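Local coordinates for conserved protein (Methanosarcina mazei, PDB 4DPO) that is of unknown function but belongs to the antibiotic biosynthesis monooxygenase family and is probably an enzyme, at residues Met43-Ser48 / Lys96-Leu101. Residues are numbered along the deposited sequence; the frame is centred on the assembly and turned at random.
Sequences MNLCKS and KEIFPL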
loop_
_atom_site.group_PDB
_atom_site.type_symbol
_atom_site.label_atom_id
_atom_site.label_comp_id
_atom_site.label_asym_id
_atom_site.label_seq_id
_atom_site.Cartn_x
_atom_site.Cartn_y
_atom_site.Cartn_z
HETATM N N MSE A 43 -16.045 10.479 -0.482
HETATM C CA MSE A 43 -16.518 9.169 -0.989
HETATM C C MSE A 43 -17.272 9.242 -2.287
HETATM O O MSE A 43 -16.999 8.435 -3.159
HETATM C CB MSE A 43 -17.382 8.409 0.011
HETATM C CG MSE A 43 -16.695 8.113 1.350
HETATM SE SE MSE A 43 -15.090 7.021 1.110
HETATM C CE MSE A 43 -14.946 6.509 3.003
ATOM N N ASN A 44 -18.207 10.188 -2.453
ATOM C CA ASN A 44 -18.931 10.248 -3.719
ATOM C C ASN A 44 -18.013 10.570 -4.863
ATOM O O ASN A 44 -18.250 10.141 -5.992
ATOM C CB ASN A 44 -20.106 11.237 -3.677
ATOM C CG ASN A 44 -21.053 10.957 -2.512
ATOM O OD1 ASN A 44 -21.405 9.792 -2.251
ATOM N ND2 ASN A 44 -21.431 12.013 -1.774
ATOM N N LEU A 45 -16.949 11.313 -4.580
ATOM C CA LEU A 45 -15.971 11.630 -5.644
ATOM C C LEU A 45 -15.068 10.446 -6.027
ATOM O O LEU A 45 -14.870 10.206 -7.223
ATOM C CB LEU A 45 -15.150 12.882 -5.308
ATOM C CG LEU A 45 -15.957 14.187 -5.338
ATOM C CD1 LEU A 45 -15.234 15.263 -4.543
ATOM C CD2 LEU A 45 -16.296 14.579 -6.785
ATOM N N CYS A 46 -14.570 9.690 -5.035
ATOM C CA CYS A 46 -13.933 8.394 -5.314
ATOM C C CYS A 46 -14.788 7.414 -6.117
ATOM O O CYS A 46 -14.256 6.739 -6.986
ATOM C CB CYS A 46 -13.497 7.688 -4.054
ATOM S SG CYS A 46 -12.454 8.635 -2.957
ATOM N N LYS A 47 -16.101 7.319 -5.825
ATOM C CA LYS A 47 -17.009 6.403 -6.561
ATOM C C LYS A 47 -16.864 6.633 -8.037
ATOM O O LYS A 47 -16.641 5.658 -8.793
ATOM C CB LYS A 47 -18.474 6.522 -6.127
ATOM N N SER A 48 -16.901 7.894 -8.463
ATOM C CA SER A 48 -16.816 8.132 -9.917
ATOM C C SER A 48 -15.417 7.878 -10.456
ATOM O O SER A 48 -15.210 7.463 -11.613
ATOM C CB SER A 48 -17.312 9.551 -10.309
ATOM O OG SER A 48 -18.187 10.103 -9.337
ATOM N N LYS A 96 -7.976 14.468 -14.053
ATOM C CA LYS A 96 -7.822 15.904 -14.211
ATOM C C LYS A 96 -9.017 16.657 -13.562
ATOM O O LYS A 96 -8.808 17.634 -12.790
ATOM C CB LYS A 96 -7.600 16.293 -15.700
ATOM C CG LYS A 96 -6.125 16.254 -16.302
ATOM N N GLU A 97 -10.250 16.191 -13.832
ATOM C CA GLU A 97 -11.462 16.816 -13.280
ATOM C C GLU A 97 -11.690 16.528 -11.767
ATOM O O GLU A 97 -12.222 17.367 -11.014
ATOM C CB GLU A 97 -12.699 16.445 -14.122
ATOM N N ILE A 98 -11.322 15.350 -11.290
ATOM C CA ILE A 98 -11.812 14.966 -9.962
ATOM C C ILE A 98 -10.752 15.208 -8.910
ATOM O O ILE A 98 -11.052 15.448 -7.735
ATOM C CB ILE A 98 -12.375 13.499 -9.947
ATOM C CG1 ILE A 98 -13.658 13.436 -10.807
ATOM C CG2 ILE A 98 -12.619 13.003 -8.503
ATOM C CD1 ILE A 98 -14.004 12.047 -11.361
ATOM N N PHE A 99 -9.504 15.174 -9.343
ATOM C CA PHE A 99 -8.458 15.408 -8.414
ATOM C C PHE A 99 -8.612 16.764 -7.729
ATOM O O PHE A 99 -8.510 16.885 -6.510
ATOM C CB PHE A 99 -7.110 15.255 -9.077
ATOM C CG PHE A 99 -5.989 15.566 -8.165
ATOM C CD1 PHE A 99 -5.815 14.831 -6.992
ATOM C CD2 PHE A 99 -5.123 16.625 -8.455
ATOM C CE1 PHE A 99 -4.772 15.165 -6.088
ATOM C CE2 PHE A 99 -4.084 16.961 -7.580
ATOM C CZ PHE A 99 -3.915 16.231 -6.382
ATOM N N PRO A 100 -8.937 17.786 -8.490
ATOM C CA PRO A 100 -9.011 19.025 -7.759
ATOM C C PRO A 100 -10.159 19.057 -6.723
ATOM O O PRO A 100 -10.027 19.643 -5.651
ATOM C CB PRO A 100 -9.194 20.028 -8.881
ATOM C CG PRO A 100 -8.521 19.363 -10.093
ATOM C CD PRO A 100 -9.050 18.002 -9.942
ATOM N N LEU A 101 -11.266 18.400 -7.035
ATOM C CA LEU A 101 -12.437 18.399 -6.168
ATOM C C LEU A 101 -12.142 17.647 -4.885
ATOM O O LEU A 101 -12.437 18.095 -3.738
ATOM C CB LEU A 101 -13.590 17.729 -6.907
ATOM C CG LEU A 101 -13.973 18.377 -8.255
ATOM C CD1 LEU A 101 -15.119 17.611 -8.969
ATOM C CD2 LEU A 101 -14.368 19.834 -8.024
#
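Leu45 meets Ile98 and Leu101 through side chains that are all aliphatic, so no ring face or edge takes part, while backbone carbonyl groups border the contact; the one aromatic ring of the two segments, Phe99, points elsewhere and meets the ring of Phe95 with the two planes only about 10° apart. The nearest flat group is the Leu45 peptide carbonyl, whose oxygen O lies 3.8 Å from Ile98 CG2. This methyl also reaches Leu45 CB, at 4.1 Å, and so covers the root of the leucine. CG2 lies anti to the backbone N of Ile98, which turns it to the Leu45 backbone, while CD1, at the end of the other branch, comes 4.3 Å from Ser48 CB. Farther out, the two leucines cross at about a right angle. Leu45 CD1 sits against Leu101 CB at 3.8 Å, and Leu45 CD2 rests 3.9 Å from Leu101 CD1. No hydrogen bond joins the segments. Ser48 OG instead makes a weak bond to Asn44 O, one turn back in its own helix. Pro100 has no N-H to give to the preceding turn, and helix 93-104 is kinked there, just before Leu101. The axes of the two short segments run nearly antiparallel, at 164°, with a closest approach of 10.2 Å, and the join is small and near the surface. It joins helix 93-104 to helix 39-54 in a chain whose four-stranded antiparallel sheet has the order 2-3-1-4, consistent with the ferredoxin-like fold of the antibiotic biosynthesis monooxygenase family.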